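Local coordinates for 190aa long hypothetical protein (Pyrococcus horikoshii, PDB 2DDZ) that is of unknown function, though it assembles as a hexamer and its family is grouped with the class II tRNA synthetase-like folds, at residues E11-Y16 against V39-C44; S121-T126 against I134-N139. One frame throughout, in Å; residues are numbered along the deposited sequence.

Contact 1 of 2, residues E11-Y16 against V39-C44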
loop_
_atom_site.group_PDB
_atom_site.type_symbol
_atom_site.label_atom_id
_atom_site.label_comp_id
_atom_site.label_asym_id
_atom_site.label_seq_id
_atom_site.Cartn_x
_atom_site.Cartn_y
_atom_site.Cartn_z
ATOM N N GLU E 11 14.297 -9.774 -35.564
ATOM C CA GLU E 11 15.022 -9.125 -36.660
ATOM C C GLU E 11 16.482 -8.737 -36.350
ATOM O O GLU E 11 17.346 -8.760 -37.231
ATOM C CB GLU E 11 14.262 -7.861 -37.101
ATOM C CG GLU E 11 13.977 -6.884 -35.948
ATOM C CD GLU E 11 12.719 -7.230 -35.146
ATOM O OE1 GLU E 11 12.325 -8.414 -35.103
ATOM O OE2 GLU E 11 12.124 -6.308 -34.543
ATOM N N ARG E 12 16.765 -8.368 -35.103
ATOM C CA ARG E 12 18.121 -7.954 -34.724
ATOM C C ARG E 12 18.517 -8.399 -33.322
ATOM O O ARG E 12 17.786 -9.122 -32.646
ATOM C CB ARG E 12 18.228 -6.434 -34.787
ATOM C CG ARG E 12 16.974 -5.774 -34.254
ATOM C CD ARG E 12 17.172 -4.352 -33.809
ATOM N NE ARG E 12 15.924 -3.817 -33.276
ATOM C CZ ARG E 12 15.851 -2.767 -32.468
ATOM N NH1 ARG E 12 16.963 -2.140 -32.097
ATOM N NH2 ARG E 12 14.671 -2.345 -32.034
ATOM N N ARG E 13 19.693 -7.951 -32.899
ATOM C CA ARG E 13 20.203 -8.245 -31.572
ATOM C C ARG E 13 20.245 -6.947 -30.797
ATOM O O ARG E 13 20.480 -5.879 -31.361
ATOM C CB ARG E 13 21.621 -8.809 -31.626
ATOM C CG ARG E 13 21.720 -10.151 -32.282
ATOM C CD ARG E 13 22.902 -10.928 -31.739
ATOM N NE ARG E 13 23.036 -12.233 -32.385
ATOM C CZ ARG E 13 22.046 -13.109 -32.538
ATOM N NH1 ARG E 13 22.277 -14.265 -33.140
ATOM N NH2 ARG E 13 20.830 -12.833 -32.095
ATOM N N ILE E 14 20.011 -7.050 -29.499
ATOM C CA ILE E 14 20.049 -5.896 -28.619
ATOM C C ILE E 14 20.904 -6.321 -27.444
ATOM O O ILE E 14 20.667 -7.385 -26.871
ATOM C CB ILE E 14 18.647 -5.532 -28.103
ATOM C CG1 ILE E 14 17.721 -5.197 -29.272
ATOM C CG2 ILE E 14 18.745 -4.342 -27.181
ATOM C CD1 ILE E 14 18.254 -4.063 -30.131
ATOM N N ASP E 15 21.903 -5.513 -27.090
ATOM C CA ASP E 15 22.780 -5.856 -25.972
ATOM C C ASP E 15 22.259 -5.355 -24.619
ATOM O O ASP E 15 21.714 -4.255 -24.503
ATOM C CB ASP E 15 24.199 -5.320 -26.210
ATOM C CG ASP E 15 24.815 -5.833 -27.515
ATOM O OD1 ASP E 15 24.694 -7.043 -27.806
ATOM O OD2 ASP E 15 25.427 -5.023 -28.246
ATOM N N TYR E 16 22.435 -6.176 -23.594
ATOM C CA TYR E 16 21.995 -5.832 -22.248
ATOM C C TYR E 16 23.159 -5.285 -21.422
ATOM O O TYR E 16 24.098 -6.013 -21.104
ATOM C CB TYR E 16 21.422 -7.074 -21.561
ATOM C CG TYR E 16 20.912 -6.827 -20.160
ATOM C CD1 TYR E 16 19.800 -6.018 -19.938
ATOM C CD2 TYR E 16 21.549 -7.399 -19.055
ATOM C CE1 TYR E 16 19.334 -5.781 -18.647
ATOM C CE2 TYR E 16 21.093 -7.171 -17.764
ATOM C CZ TYR E 16 19.987 -6.360 -17.568
ATOM O OH TYR E 16 19.530 -6.112 -16.302
ATOM N N VAL E 39 11.479 -9.920 -25.151
ATOM C CA VAL E 39 12.511 -10.940 -25.280
ATOM C C VAL E 39 13.423 -10.640 -26.445
ATOM O O VAL E 39 12.969 -10.383 -27.559
ATOM C CB VAL E 39 11.870 -12.317 -25.465
ATOM C CG1 VAL E 39 12.932 -13.389 -25.566
ATOM C CG2 VAL E 39 10.922 -12.589 -24.294
ATOM N N PHE E 40 14.721 -10.659 -26.176
ATOM C CA PHE E 40 15.708 -10.402 -27.205
ATOM C C PHE E 40 16.974 -11.215 -26.974
ATOM O O PHE E 40 17.091 -11.961 -25.995
ATOM C CB PHE E 40 16.056 -8.915 -27.257
ATOM C CG PHE E 40 16.476 -8.337 -25.934
ATOM C CD1 PHE E 40 15.550 -8.190 -24.906
ATOM C CD2 PHE E 40 17.789 -7.922 -25.718
ATOM C CE1 PHE E 40 15.914 -7.602 -23.684
ATOM C CE2 PHE E 40 18.170 -7.329 -24.496
ATOM C CZ PHE E 40 17.232 -7.179 -23.474
ATOM N N ARG E 41 17.925 -11.069 -27.892
ATOM C CA ARG E 41 19.190 -11.775 -27.813
ATOM C C ARG E 41 20.333 -10.796 -28.064
ATOM O O ARG E 41 20.189 -9.825 -28.815
ATOM C CB ARG E 41 19.220 -12.917 -28.835
ATOM C CG ARG E 41 20.425 -13.841 -28.735
ATOM C CD ARG E 41 20.346 -14.937 -29.804
ATOM N NE ARG E 41 21.520 -15.814 -29.832
ATOM C CZ ARG E 41 21.707 -16.797 -30.713
ATOM N NH1 ARG E 41 20.799 -17.041 -31.650
ATOM N NH2 ARG E 41 22.803 -17.540 -30.658
ATOM N N GLY E 42 21.466 -11.042 -27.414
ATOM C CA GLY E 42 22.602 -10.159 -27.586
ATOM C C GLY E 42 23.653 -10.381 -26.524
ATOM O O GLY E 42 23.617 -11.382 -25.799
ATOM N N LYS E 43 24.595 -9.446 -26.439
ATOM C CA LYS E 43 25.675 -9.515 -25.464
ATOM C C LYS E 43 25.201 -9.059 -24.092
ATOM O O LYS E 43 24.183 -8.367 -23.958
ATOM C CB LYS E 43 26.835 -8.615 -25.889
ATOM C CG LYS E 43 27.462 -8.970 -27.219
ATOM C CD LYS E 43 28.549 -7.972 -27.590
ATOM C CE LYS E 43 29.120 -8.286 -28.964
ATOM N NZ LYS E 43 28.056 -8.260 -30.018
ATOM N N CYS E 44 25.960 -9.441 -23.075
ATOM C CA CYS E 44 25.649 -9.063 -21.707
ATOM C C CYS E 44 26.886 -8.476 -21.041
ATOM O O CYS E 44 27.843 -9.194 -20.758
ATOM C CB CYS E 44 25.171 -10.276 -20.908
ATOM S SG CYS E 44 24.842 -9.914 -19.162
HETATM O O HOH W 1 25.313 -8.839 -30.274
#

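Contact 2 of 2, residues S121-T126 against I134-N139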
loop_
_atom_site.group_PDB
_atom_site.type_symbol
_atom_site.label_atom_id
_atom_site.label_comp_id
_atom_site.label_asym_id
_atom_site.label_seq_id
_atom_site.Cartn_x
_atom_site.Cartn_y
_atom_site.Cartn_z
ATOM N N SER E 121 21.889 -19.565 -16.036
ATOM C CA SER E 121 21.288 -18.230 -16.009
ATOM C C SER E 121 21.796 -17.184 -15.022
ATOM O O SER E 121 22.672 -17.432 -14.206
ATOM C CB SER E 121 19.791 -18.392 -15.744
ATOM O OG SER E 121 19.588 -18.904 -14.427
ATOM N N ILE E 122 21.210 -15.999 -15.145
ATOM C CA ILE E 122 21.437 -14.865 -14.257
ATOM C C ILE E 122 20.066 -14.204 -14.190
ATOM O O ILE E 122 19.260 -14.305 -15.132
ATOM C CB ILE E 122 22.477 -13.839 -14.767
ATOM C CG1 ILE E 122 22.013 -13.204 -16.079
ATOM C CG2 ILE E 122 23.862 -14.503 -14.845
ATOM C CD1 ILE E 122 22.792 -11.950 -16.440
ATOM N N SER E 123 19.778 -13.550 -13.075
ATOM C CA SER E 123 18.476 -12.927 -12.919
ATOM C C SER E 123 18.483 -11.936 -11.779
ATOM O O SER E 123 19.341 -11.982 -10.904
ATOM C CB SER E 123 17.417 -14.013 -12.647
ATOM O OG SER E 123 16.105 -13.477 -12.566
ATOM N N ILE E 124 17.512 -11.036 -11.798
ATOM C CA ILE E 124 17.387 -10.060 -10.749
ATOM C C ILE E 124 15.978 -9.508 -10.763
ATOM O O ILE E 124 15.363 -9.366 -11.828
ATOM C CB ILE E 124 18.449 -8.929 -10.904
ATOM C CG1 ILE E 124 18.822 -8.401 -9.510
ATOM C CG2 ILE E 124 17.927 -7.811 -11.808
ATOM C CD1 ILE E 124 17.687 -7.691 -8.831
ATOM N N ALA E 125 15.453 -9.236 -9.571
ATOM C CA ALA E 125 14.108 -8.689 -9.420
ATOM C C ALA E 125 14.149 -7.478 -8.515
ATOM O O ALA E 125 14.788 -7.511 -7.471
ATOM C CB ALA E 125 13.182 -9.731 -8.822
ATOM N N THR E 126 13.456 -6.415 -8.897
ATOM C CA THR E 126 13.441 -5.228 -8.068
ATOM C C THR E 126 12.246 -4.341 -8.389
ATOM O O THR E 126 11.321 -4.757 -9.077
ATOM C CB THR E 126 14.764 -4.413 -8.211
ATOM O OG1 THR E 126 14.753 -3.328 -7.276
ATOM C CG2 THR E 126 14.919 -3.857 -9.619
ATOM N N ILE E 134 11.857 -7.043 -13.696
ATOM C CA ILE E 134 12.588 -8.308 -13.633
ATOM C C ILE E 134 13.443 -8.611 -14.864
ATOM O O ILE E 134 13.022 -8.387 -15.991
ATOM C CB ILE E 134 11.611 -9.517 -13.495
ATOM C CG1 ILE E 134 10.735 -9.378 -12.252
ATOM C CG2 ILE E 134 12.392 -10.817 -13.462
ATOM C CD1 ILE E 134 11.419 -8.690 -11.117
ATOM N N HIS E 135 14.642 -9.131 -14.647
ATOM C CA HIS E 135 15.483 -9.536 -15.764
ATOM C C HIS E 135 15.888 -10.993 -15.622
ATOM O O HIS E 135 16.198 -11.457 -14.532
ATOM C CB HIS E 135 16.770 -8.706 -15.886
ATOM C CG HIS E 135 17.731 -9.247 -16.909
ATOM N ND1 HIS E 135 18.798 -10.055 -16.580
ATOM C CD2 HIS E 135 17.739 -9.153 -18.263
ATOM C CE1 HIS E 135 19.420 -10.436 -17.683
ATOM N NE2 HIS E 135 18.798 -9.903 -18.717
ATOM N N ILE E 136 15.859 -11.720 -16.729
ATOM C CA ILE E 136 16.300 -13.105 -16.731
ATOM C C ILE E 136 17.211 -13.205 -17.935
ATOM O O ILE E 136 16.907 -12.651 -18.989
ATOM C CB ILE E 136 15.169 -14.131 -16.928
ATOM C CG1 ILE E 136 14.214 -14.135 -15.735
ATOM C CG2 ILE E 136 15.777 -15.515 -17.131
ATOM C CD1 ILE E 136 13.265 -12.972 -15.748
ATOM N N GLY E 137 18.329 -13.900 -17.769
ATOM C CA GLY E 137 19.269 -14.062 -18.856
ATOM C C GLY E 137 19.705 -15.506 -18.927
ATOM O O GLY E 137 19.998 -16.111 -17.903
ATOM N N LEU E 138 19.717 -16.073 -20.128
ATOM C CA LEU E 138 20.142 -17.456 -20.299
ATOM C C LEU E 138 21.297 -17.467 -21.283
ATOM O O LEU E 138 21.176 -16.933 -22.390
ATOM C CB LEU E 138 19.000 -18.322 -20.843
ATOM C CG LEU E 138 17.685 -18.383 -20.056
ATOM C CD1 LEU E 138 16.749 -19.354 -20.756
ATOM C CD2 LEU E 138 17.934 -18.832 -18.610
ATOM N N ASN E 139 22.419 -18.057 -20.875
ATOM C CA ASN E 139 23.593 -18.145 -21.747
ATOM C C ASN E 139 23.236 -18.947 -23.001
ATOM O O ASN E 139 22.618 -20.011 -22.906
ATOM C CB ASN E 139 24.755 -18.879 -21.058
ATOM C CG ASN E 139 25.283 -18.159 -19.828
ATOM O OD1 ASN E 139 25.676 -16.998 -19.889
ATOM N ND2 ASN E 139 25.313 -18.867 -18.701
#

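Contact 1 of 2, residues E11-Y16 against V39-C44
Arg13 lays its guanidinium alongside the extended chain of Arg41, the two side chains pointing the same way with their guanidinium planes turned 46° apart. NH1 of Arg13 sits over one face of the Arg41 guanidinium, offset toward its rim, while NH2 turns to the methylenes CD and CG of Arg41. The two positive groups approach to 3.5 Å between Arg13 NH1 and Arg41 NH1, both donors, so no bond joins them; a salt bridge from Arg41 NH2 to Asp67 probably eases the repulsion.

Next to this pair, Ile14 N donates to Arg41 O at 2.9 Å. The Ile14 side chain crosses that of Phe40 at about a right angle, its CB 3.5 Å from Phe40 CD2, and Ile14 O meets the edge of the Phe40 ring in its plane. At Gly42 a side chain would run into Ile14 O, and the backbone angles there themselves call for glycine.

Asp15 lies beside Lys43. Its chi1 of -57° sets CG anti to the carbonyl carbon, beside the backbone N. Asp15 OD1 accepts Lys43 N at 2.8 Å on its anti side, 23° out of the carboxylate plane. Lys43 NZ stays 4.2 Å from Asp15 OD1, too far for a direct salt bridge, and a water that donates to OD1 and accepts from NZ links the two. Farther along, Tyr16 N donates to Lys43 O at 2.8 Å, making a single backbone bridge with Cys44, whose SG lies at the edge of the Tyr16 ring.

The loop 11-16, which follows strand 5-8, is thereby fastened to strand 36-45. On this strand Phe40 stacks on His70 of the antiparallel strand 68-75, and Arg41 also touches Pro161 at the start of helix 161-184.

Contact 2 of 2, residues S121-T126 against I134-N139
Strands 121-126 and 134-139 run antiparallel at 177°, their axes 4.7 Å apart, with Ile122-Gly137 and Ile124-His135 as hydrogen-bonded pairs. Ser123, whose OG is anti to the backbone N (chi1 -176°), adds a side-chain bond: OG donates to His135 O at 2.8 Å, and the same carbonyl also accepts Ile124 N at 3.1 Å. Ser123 OG has a further hydrogen-bonding partner in Gln88. An alanine here would probably leave His135 O with the Ile124 N bond alone from this strand and deprive Gln88 of its serine partner.

On the face bearing Ser121, Ser123 and Ala125, Leu138 CD2 packs tightly on Ser121 CB at 3.4 Å. On the face bearing Ile122 and Ile124, Ile122 CD1 meets the edge of the His135 imidazole at CE1, 3.9 Å away. Gly137, paired with Ile122, leaves room for Ile122 CG1, which a CB at that position would press closely.

These strands form a hairpin within the mixed sheet, strand 131-139 pairing on its other edge with strand 68-75. Helix 81-100 packs against the face carrying Ser123 and Ile136, while Val186 of the second subunit touches Ile124 on the other face.

In the fold
Contacts 1 and 2 both reach the same sheet, their centres about 14 Å apart, with strand 68-75 running between strands 36-45 and 131-139. They meet directly where the Tyr16 ring stacks on His135, with Tyr16 CZ 3.7 Å from His135 CD2, and where Cys44 SG approaches Ile122 CD1 at 4.0 Å. His70 on the intervening strand joins this aromatic group, hydrogen-bonding to His135 NE2. Arg12 and Ile14 of contact 1 line the guanidine pocket with Asn29 and Phe30, whereas the side chain of Thr126 in contact 2 is about 11 Å from a bound guanidine. Glycerol, probably from the crystallisation liquor, is hydrogen-bonded to Tyr16 OH.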